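Local coordinates for putative exported protein (Aeromonas hydrophila subsp. hydrophila, PDB 4PJ2) that binds a magnesium ion and probably inhibits i-type lysozymes in the bacterial periplasm, at residues Tyr32-Tyr37 with Asp93-Asn98. Sequence-based numbering, arbitrary orientation.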
loop_
_atom_site.group_PDB
_atom_site.type_symbol
_atom_site.label_atom_id
_atom_site.label_comp_id
_atom_site.label_asym_id
_atom_site.label_seq_id
_atom_site.Cartn_x
_atom_site.Cartn_y
_atom_site.Cartn_z
ATOM N N TYR A 32 4.771 7.029 7.923
ATOM C CA TYR A 32 6.021 6.457 8.367
ATOM C C TYR A 32 6.961 7.600 8.679
ATOM O O TYR A 32 6.746 8.733 8.265
ATOM C CB TYR A 32 6.604 5.516 7.322
ATOM C CG TYR A 32 7.121 6.182 6.082
ATOM C CD1 TYR A 32 8.448 6.556 5.987
ATOM C CD2 TYR A 32 6.304 6.413 4.993
ATOM C CE1 TYR A 32 8.934 7.128 4.837
ATOM C CE2 TYR A 32 6.781 6.987 3.844
ATOM C CZ TYR A 32 8.097 7.339 3.767
ATOM O OH TYR A 32 8.615 7.911 2.635
ATOM N N ASP A 33 8.011 7.305 9.427
ATOM C CA ASP A 33 9.025 8.300 9.683
ATOM C C ASP A 33 10.393 7.756 9.353
ATOM O O ASP A 33 10.619 6.547 9.355
ATOM C CB ASP A 33 8.973 8.827 11.117
ATOM C CG ASP A 33 9.215 7.770 12.163
ATOM O OD1 ASP A 33 8.215 7.215 12.692
ATOM O OD2 ASP A 33 10.404 7.538 12.491
ATOM N N VAL A 34 11.264 8.696 9.023
ATOM C CA VAL A 34 12.663 8.452 8.761
ATOM C C VAL A 34 13.426 9.287 9.775
ATOM O O VAL A 34 13.183 10.468 9.901
ATOM C CB VAL A 34 13.031 8.917 7.343
ATOM C CG1 VAL A 34 14.507 8.709 7.101
ATOM C CG2 VAL A 34 12.195 8.185 6.293
ATOM N N ARG A 35 14.343 8.655 10.488
ATOM C CA ARG A 35 15.147 9.328 11.517
ATOM C C ARG A 35 16.612 9.102 11.198
ATOM O O ARG A 35 17.011 7.980 10.929
ATOM C CB ARG A 35 14.818 8.802 12.914
ATOM C CG ARG A 35 13.450 9.255 13.434
ATOM C CD ARG A 35 13.103 8.552 14.713
ATOM N NE ARG A 35 12.349 9.297 15.715
ATOM C CZ ARG A 35 11.037 9.280 15.903
ATOM N NH1 ARG A 35 10.213 8.682 15.059
ATOM N NH2 ARG A 35 10.547 9.936 16.941
ATOM N N LEU A 36 17.381 10.182 11.232
ATOM C CA LEU A 36 18.800 10.171 10.918
ATOM C C LEU A 36 19.601 10.431 12.176
ATOM O O LEU A 36 19.294 11.368 12.934
ATOM C CB LEU A 36 19.091 11.260 9.907
ATOM C CG LEU A 36 20.511 11.390 9.389
ATOM C CD1 LEU A 36 20.925 10.145 8.625
ATOM C CD2 LEU A 36 20.643 12.620 8.526
ATOM N N TYR A 37 20.625 9.613 12.362
ATOM C CA TYR A 37 21.535 9.658 13.505
ATOM C C TYR A 37 22.968 9.774 12.995
ATOM O O TYR A 37 23.283 9.308 11.899
ATOM C CB TYR A 37 21.407 8.379 14.339
ATOM C CG TYR A 37 20.004 8.123 14.841
ATOM C CD1 TYR A 37 19.633 8.464 16.143
ATOM C CD2 TYR A 37 19.036 7.558 13.998
ATOM C CE1 TYR A 37 18.351 8.255 16.582
ATOM C CE2 TYR A 37 17.759 7.357 14.444
ATOM C CZ TYR A 37 17.416 7.700 15.735
ATOM O OH TYR A 37 16.121 7.482 16.133
ATOM N N ASP A 93 9.121 7.398 -1.793
ATOM C CA ASP A 93 9.757 8.668 -1.493
ATOM C C ASP A 93 11.257 8.470 -1.454
ATOM O O ASP A 93 11.737 7.472 -0.930
ATOM C CB ASP A 93 9.275 9.195 -0.140
ATOM C CG ASP A 93 7.793 9.397 -0.116
ATOM O OD1 ASP A 93 7.304 10.269 -0.864
ATOM O OD2 ASP A 93 7.110 8.653 0.618
ATOM N N ALA A 94 11.981 9.426 -2.013
ATOM C CA ALA A 94 13.437 9.431 -1.941
ATOM C C ALA A 94 13.903 10.563 -1.024
ATOM O O ALA A 94 13.326 11.654 -1.042
ATOM C CB ALA A 94 14.053 9.586 -3.332
ATOM N N PHE A 95 14.966 10.292 -0.275
ATOM C CA PHE A 95 15.547 11.237 0.671
ATOM C C PHE A 95 17.042 11.364 0.460
ATOM O O PHE A 95 17.730 10.365 0.252
ATOM C CB PHE A 95 15.342 10.781 2.126
ATOM C CG PHE A 95 13.915 10.582 2.517
ATOM C CD1 PHE A 95 13.242 11.533 3.265
ATOM C CD2 PHE A 95 13.256 9.424 2.174
ATOM C CE1 PHE A 95 11.931 11.331 3.625
ATOM C CE2 PHE A 95 11.931 9.226 2.517
ATOM C CZ PHE A 95 11.276 10.176 3.247
ATOM N N THR A 96 17.530 12.589 0.541
ATOM C CA THR A 96 18.964 12.810 0.686
ATOM C C THR A 96 19.292 12.812 2.164
ATOM O O THR A 96 18.466 13.242 2.984
ATOM C CB THR A 96 19.435 14.121 0.049
ATOM O OG1 THR A 96 18.605 15.197 0.482
ATOM C CG2 THR A 96 19.372 14.020 -1.451
ATOM N N LEU A 97 20.484 12.291 2.482
ATOM C CA LEU A 97 20.995 12.168 3.850
ATOM C C LEU A 97 22.537 12.116 3.865
ATOM O O LEU A 97 23.162 11.185 3.332
ATOM C CB LEU A 97 20.465 10.931 4.558
ATOM C CG LEU A 97 19.586 9.945 3.810
ATOM C CD1 LEU A 97 20.367 9.195 2.754
ATOM C CD2 LEU A 97 19.016 8.979 4.784
ATOM N N ASN A 98 23.155 13.098 4.506
ATOM C CA ASN A 98 24.608 13.132 4.611
ATOM C C ASN A 98 25.042 14.003 5.795
ATOM O O ASN A 98 24.243 14.755 6.364
ATOM C CB ASN A 98 25.231 13.623 3.296
ATOM C CG ASN A 98 24.692 14.963 2.865
ATOM O OD1 ASN A 98 24.950 15.985 3.512
ATOM N ND2 ASN A 98 23.942 14.976 1.765
#
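Y32 and F95 meet tip to tip between two strands that face each other across the core, in nearly the same direction (15°), their axes 8.8 Å apart at the closest, too far for backbone bonding. The long Tyr side chain suits this place because it spans the gap and ends in a polar group. Its OH donates a hydrogen bond to OD2 of D93, with Y32 OH and D93 OD2 2.6 Å apart. OD2 is met on its anti side, 25° out of the carboxylate plane, and lies at the edge of the phenol ring; the two planes are 32° apart. D93 is buried, and its other oxygen, OD1, bonds to H108 ND1, so both oxygens have partners; such a grip would probably steady a carboxylate charge in the core.

The flat, apolar F95 ring offers an edge to the same hydroxyl, Y32 OH lying 3.5 Å from F95 CZ, and a face to V34. V34 CG2, anti to the carbonyl carbon and beside the backbone N, is the branch that comes over the ring, offset toward the rim, in a CH-pi contact 4.1 Å from the F95 centroid. Further along, the side chains of L36 and L97 cross obliquely, L36 CD1 reaching L97 CB at 4.2 Å; buried, branched Leu fills the space between the sheets without needing a polar partner. L55 and V79 also touch F95.

Alternate residues, Y32, V34 and L36 against D93, F95 and L97, thus face inward from strands of two different four-stranded antiparallel sheets, the face-to-face packing of a beta-sandwich core.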